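Local coordinates for putative uncharacterized protein (Ustilago maydis, PDB 4GNX) that binds single-stranded DNA as the large subunit of replication protein A, using OB-fold domains, at a contact of chain A with DNA and the interface of chains B and A. Sequence-based numbering; all coordinates share one arbitrary frame. Chains: chain A, Putative uncharacterized protein; chain B, Putative uncharacterized protein.

Contact 1: a contact of chain A with DNA. Residues chain A 300, 302, 304, 347, 358. With nucleotides of chain C.
A:Trp358 and A:Ser347, on neighbouring strands 355-362 and 341-352 of the C-terminal OB-fold domain, show how a groove for single-stranded DNA can treat base and backbone by different means. Base readout centres on the unpaired thymine DT18. With CG of A:Trp358 anti to its carbonyl carbon (chi1 -75°) and the indole turned across the chain, one indole face lies under the pyrimidine. The A:Trp358 indole and the DT18 ring are stacked with their planes 10° apart, and both the six-membered and the five-membered ring of the indole are overlapped. C4 of the base sits above the rim of the indole, while NE1 lies beneath C5 and the methyl C7, so the stack also takes in the group that marks a thymine. The carbonyl O2 of DT18 is gripped by two donors: the hydroxyl OG of A:Ser347 reaches it at 2.8 Å along the Watson-Crick edge, and the side-chain amine NZ of A:Lys302 comes from the sugar edge at 3.3 Å. Together the donors and the stack should fix the rotation of the base, although a pyrimidine O2 is shared with cytosine.

Backbone contacts run along the sugar of DT18 and the phosphate of DT19. The extended A:Lys302 chain passes alongside the nucleoside, its CE 3.8 Å from C1' of the DT18 deoxyribose. A:Tyr300, its CG anti to the backbone N (chi1 -177°), brings its hydroxyl tip to a non-bridging oxygen of DT19: OH donates to OP1 at 2.7 Å. A:Glu304 is the discordant member, because its carboxylate OE2 lies 2.8 Å from OP2 of DT19, a clash of two acceptors unless a proton is shared; at this resolution it carries little weight. The second base touches the indole edge-on, with O2 of DT19 in the ring plane, 3.6 Å from CZ2 of A:Trp358.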
# COMPACT_ATOMS: atom_id res chain seq x y z
N TYR A 300 9.92 -11.59 -16.13
CA TYR A 300 10.12 -12.42 -17.32
C TYR A 300 8.85 -12.65 -18.12
O TYR A 300 7.78 -12.88 -17.55
CB TYR A 300 10.72 -13.79 -16.95
CG TYR A 300 11.01 -14.69 -18.15
CD1 TYR A 300 12.11 -14.44 -18.99
CD2 TYR A 300 10.20 -15.79 -18.45
CE1 TYR A 300 12.39 -15.25 -20.08
CE2 TYR A 300 10.47 -16.60 -19.55
CZ TYR A 300 11.56 -16.33 -20.36
OH TYR A 300 11.84 -17.12 -21.46
N LYS A 302 7.67 -15.24 -21.22
CA LYS A 302 8.03 -16.46 -21.95
C LYS A 302 7.92 -16.22 -23.46
O LYS A 302 6.84 -15.89 -23.96
CB LYS A 302 7.11 -17.59 -21.51
CG LYS A 302 7.16 -18.84 -22.36
CD LYS A 302 6.10 -19.83 -21.87
CE LYS A 302 6.44 -21.25 -22.27
NZ LYS A 302 5.63 -22.25 -21.53
N GLU A 304 8.61 -18.36 -26.25
CA GLU A 304 7.93 -19.42 -26.99
C GLU A 304 6.44 -19.43 -26.67
O GLU A 304 6.04 -19.36 -25.50
CB GLU A 304 8.56 -20.79 -26.73
CG GLU A 304 8.79 -21.13 -25.26
CD GLU A 304 8.49 -22.59 -24.95
OE1 GLU A 304 7.92 -23.30 -25.82
OE2 GLU A 304 8.82 -23.04 -23.82
N SER A 347 2.45 -15.58 -20.99
CA SER A 347 2.87 -16.23 -19.77
C SER A 347 3.98 -15.40 -19.12
O SER A 347 5.10 -15.34 -19.63
CB SER A 347 3.38 -17.63 -20.07
OG SER A 347 3.15 -18.48 -18.97
N TRP A 358 3.69 -16.86 -11.38
CA TRP A 358 3.31 -16.88 -12.79
C TRP A 358 1.91 -16.42 -13.06
O TRP A 358 0.97 -16.90 -12.41
CB TRP A 358 3.46 -18.27 -13.32
CG TRP A 358 4.91 -18.62 -13.56
CD1 TRP A 358 5.75 -19.33 -12.73
CD2 TRP A 358 5.73 -18.26 -14.71
NE1 TRP A 358 6.99 -19.44 -13.28
CE2 TRP A 358 7.05 -18.83 -14.46
CE3 TRP A 358 5.50 -17.57 -15.90
CZ2 TRP A 358 8.09 -18.70 -15.37
CZ3 TRP A 358 6.56 -17.44 -16.81
CH2 TRP A 358 7.83 -17.99 -16.55
P DT C 18 8.92 -25.90 -16.85
OP1 DT C 18 9.49 -27.04 -17.63
OP2 DT C 18 9.10 -25.86 -15.37
O5' DT C 18 9.51 -24.56 -17.46
C5' DT C 18 9.64 -24.39 -18.89
C4' DT C 18 9.17 -23.01 -19.30
O4' DT C 18 7.79 -22.88 -18.92
C3' DT C 18 9.90 -21.85 -18.61
O3' DT C 18 10.99 -21.34 -19.40
C2' DT C 18 8.81 -20.81 -18.37
C1' DT C 18 7.49 -21.53 -18.61
N1 DT C 18 6.55 -21.53 -17.48
C2 DT C 18 5.28 -21.05 -17.70
O2 DT C 18 4.93 -20.60 -18.78
N3 DT C 18 4.44 -21.11 -16.62
C4 DT C 18 4.74 -21.60 -15.36
O4 DT C 18 3.88 -21.59 -14.49
C5 DT C 18 6.08 -22.10 -15.20
C7 DT C 18 6.49 -22.65 -13.86
C6 DT C 18 6.91 -22.05 -16.25
P DT C 19 10.98 -20.85 -20.93
OP1 DT C 19 10.52 -19.44 -20.97
OP2 DT C 19 10.26 -21.86 -21.76
O5' DT C 19 12.49 -20.84 -21.43
C5' DT C 19 13.61 -20.96 -20.53
C4' DT C 19 13.89 -19.64 -19.85
O4' DT C 19 13.06 -19.51 -18.67
C3' DT C 19 15.31 -19.47 -19.33
O3' DT C 19 15.54 -18.06 -19.18
C2' DT C 19 15.24 -20.14 -17.97
C1' DT C 19 13.83 -19.78 -17.50
N1 DT C 19 13.12 -20.81 -16.72
C2 DT C 19 12.03 -20.41 -15.97
O2 DT C 19 11.65 -19.25 -15.92
N3 DT C 19 11.40 -21.42 -15.28
C4 DT C 19 11.75 -22.76 -15.27
O4 DT C 19 11.09 -23.56 -14.60
C5 DT C 19 12.90 -23.11 -16.08
C7 DT C 19 13.34 -24.54 -16.12
C6 DT C 19 13.51 -22.13 -16.75

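Contact 2: the interface of chains B and A. Residues chain B 7-11; chain A 297, 299, 351-356.
CG of B:Leu9 stands anti to its backbone N (chi1 172°), and chi2 of 70°, measured to CD1, leaves CD2 roughly anti to CA and pointing at strand 290-301 of chain A; in B:Thr8, CG2 stands anti to the carbonyl carbon and is turned towards the A:Ala353-A:Gly355 turn. The result is a small edge contact between the N-terminal segment of chain B and the hairpin joining strands 341-352 and 355-362, an instance in which a main-chain bond may help set the register while short side chains fill in around it. A main-chain bond crosses here: the amide N of B:Leu9 donates to the carbonyl O of A:Asp352 at 2.8 Å and approaches from above the carbonyl plane. O of B:Leu9 lies 3.2 Å from the same A:Asp352 O, two acceptors that gain nothing from each other.

Apolar groups flank this bond. CB of B:Leu9 rests on the methyl CB of A:Ala351 at 3.7 Å, and its CD2 crosses the A:Thr297 side chain at about a right angle, 3.8 Å from CB. On the other flank CD of B:Pro11 meets CB of A:Ala353, also at 3.7 Å. CG2 of B:Thr8 lies over the turn near N of A:Gly355, whereas B:Asn7, at the modelled start of the chain, is poorly ordered.

Bonds within chain A probably steady the turn that presents this carbonyl. The A:Asp352 carboxylate, with chi1 65°, folds back over the turn, where OD1 takes two bonds from above its plane: the A:Thr354 amide N at 2.8 Å and the A:Thr354 hydroxyl OG1 at 2.6 Å.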
# COMPACT_ATOMS: atom_id res chain seq x y z
N ASN B 7 11.96 -17.43 -2.94
CA ASN B 7 12.77 -16.71 -3.98
C ASN B 7 12.12 -15.38 -4.40
O ASN B 7 10.99 -15.35 -4.87
CB ASN B 7 12.96 -17.62 -5.18
CG ASN B 7 14.01 -17.11 -6.13
OD1 ASN B 7 14.33 -15.92 -6.13
ND2 ASN B 7 14.53 -18.01 -6.96
N THR B 8 12.83 -14.28 -4.23
CA THR B 8 12.18 -12.99 -4.08
C THR B 8 12.89 -11.88 -4.80
O THR B 8 14.01 -12.07 -5.27
CB THR B 8 12.12 -12.57 -2.59
OG1 THR B 8 13.46 -12.44 -2.07
CG2 THR B 8 11.31 -13.58 -1.74
N LEU B 9 12.25 -10.71 -4.85
CA LEU B 9 12.78 -9.52 -5.46
C LEU B 9 12.71 -8.38 -4.46
O LEU B 9 11.68 -7.73 -4.30
CB LEU B 9 12.01 -9.16 -6.74
CG LEU B 9 12.39 -7.80 -7.35
CD1 LEU B 9 13.78 -7.88 -7.95
CD2 LEU B 9 11.36 -7.30 -8.36
N ARG B 10 13.84 -8.11 -3.83
CA ARG B 10 13.89 -7.22 -2.67
C ARG B 10 14.26 -5.78 -2.99
O ARG B 10 15.31 -5.51 -3.56
CB ARG B 10 14.81 -7.81 -1.60
CG ARG B 10 14.38 -9.21 -1.21
CD ARG B 10 15.28 -9.81 -0.14
NE ARG B 10 15.56 -8.85 0.93
CZ ARG B 10 16.30 -9.12 2.01
NH1 ARG B 10 16.84 -10.31 2.18
NH2 ARG B 10 16.49 -8.16 2.90
N PRO B 11 13.39 -4.85 -2.62
CA PRO B 11 13.78 -3.47 -2.82
C PRO B 11 14.81 -3.08 -1.73
O PRO B 11 14.62 -3.35 -0.55
CB PRO B 11 12.45 -2.73 -2.67
CG PRO B 11 11.70 -3.54 -1.64
CD PRO B 11 12.10 -4.97 -1.89
N THR A 297 6.38 -6.73 -10.12
CA THR A 297 7.24 -6.29 -11.21
C THR A 297 7.35 -7.41 -12.21
O THR A 297 7.60 -8.56 -11.82
CB THR A 297 8.66 -5.96 -10.72
OG1 THR A 297 8.59 -4.89 -9.77
CG2 THR A 297 9.52 -5.54 -11.86
N VAL A 299 9.25 -9.61 -14.26
CA VAL A 299 10.62 -10.10 -14.29
C VAL A 299 10.93 -10.93 -15.55
O VAL A 299 12.08 -10.97 -15.99
CB VAL A 299 10.88 -10.93 -13.02
CG1 VAL A 299 11.85 -12.06 -13.26
CG2 VAL A 299 11.35 -10.03 -11.90
N ALA A 351 7.34 -10.75 -9.68
CA ALA A 351 7.92 -10.87 -8.35
C ALA A 351 7.66 -9.64 -7.50
O ALA A 351 7.44 -8.56 -8.02
CB ALA A 351 9.41 -11.11 -8.44
N ASP A 352 7.65 -9.84 -6.19
CA ASP A 352 7.72 -8.75 -5.22
C ASP A 352 8.71 -9.16 -4.15
O ASP A 352 9.53 -10.05 -4.39
CB ASP A 352 6.33 -8.40 -4.66
CG ASP A 352 5.69 -9.54 -3.82
OD1 ASP A 352 6.33 -10.61 -3.58
OD2 ASP A 352 4.50 -9.35 -3.40
N ALA A 353 8.64 -8.56 -2.96
CA ALA A 353 9.60 -8.89 -1.90
C ALA A 353 9.28 -10.17 -1.14
O ALA A 353 10.09 -10.64 -0.33
CB ALA A 353 9.77 -7.73 -0.94
N THR A 354 8.11 -10.75 -1.41
CA THR A 354 7.65 -11.94 -0.68
C THR A 354 7.74 -13.21 -1.53
O THR A 354 7.54 -14.31 -1.03
CB THR A 354 6.20 -11.75 -0.19
OG1 THR A 354 5.33 -11.52 -1.32
CG2 THR A 354 6.11 -10.56 0.78
N GLY A 355 8.04 -13.05 -2.81
CA GLY A 355 8.06 -14.20 -3.72
C GLY A 355 7.86 -13.90 -5.19
O GLY A 355 7.83 -12.74 -5.64
N GLN A 356 7.74 -14.96 -5.96
CA GLN A 356 7.62 -14.83 -7.40
C GLN A 356 6.42 -15.69 -7.88
O GLN A 356 6.11 -16.72 -7.30
CB GLN A 356 8.98 -15.18 -8.03
CG GLN A 356 9.01 -16.24 -9.12
CD GLN A 356 8.72 -17.63 -8.59
OE1 GLN A 356 9.39 -18.11 -7.67
NE2 GLN A 356 7.70 -18.28 -9.17

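About 16 Å separates the C-alpha centres of contact 1 and contact 2, yet both draw on the same three strands of chain A, 290-301, 341-352 and 355-362. Contact 1 uses their DNA-facing residues, with A:Lys302 and A:Glu304 in the loop after strand 290-301; contact 2 uses the hairpin end of the latter two strands together with A:Thr297 and A:Val299 of strand 290-301, and A:Gln356 lies two positions from A:Trp358. One OB-fold sheet therefore serves both DNA and the neighbouring subunit, in keeping with heterotrimeric replication protein A. Such continuity might help orient chain B beside bound DNA, although the structure alone does not show coupling.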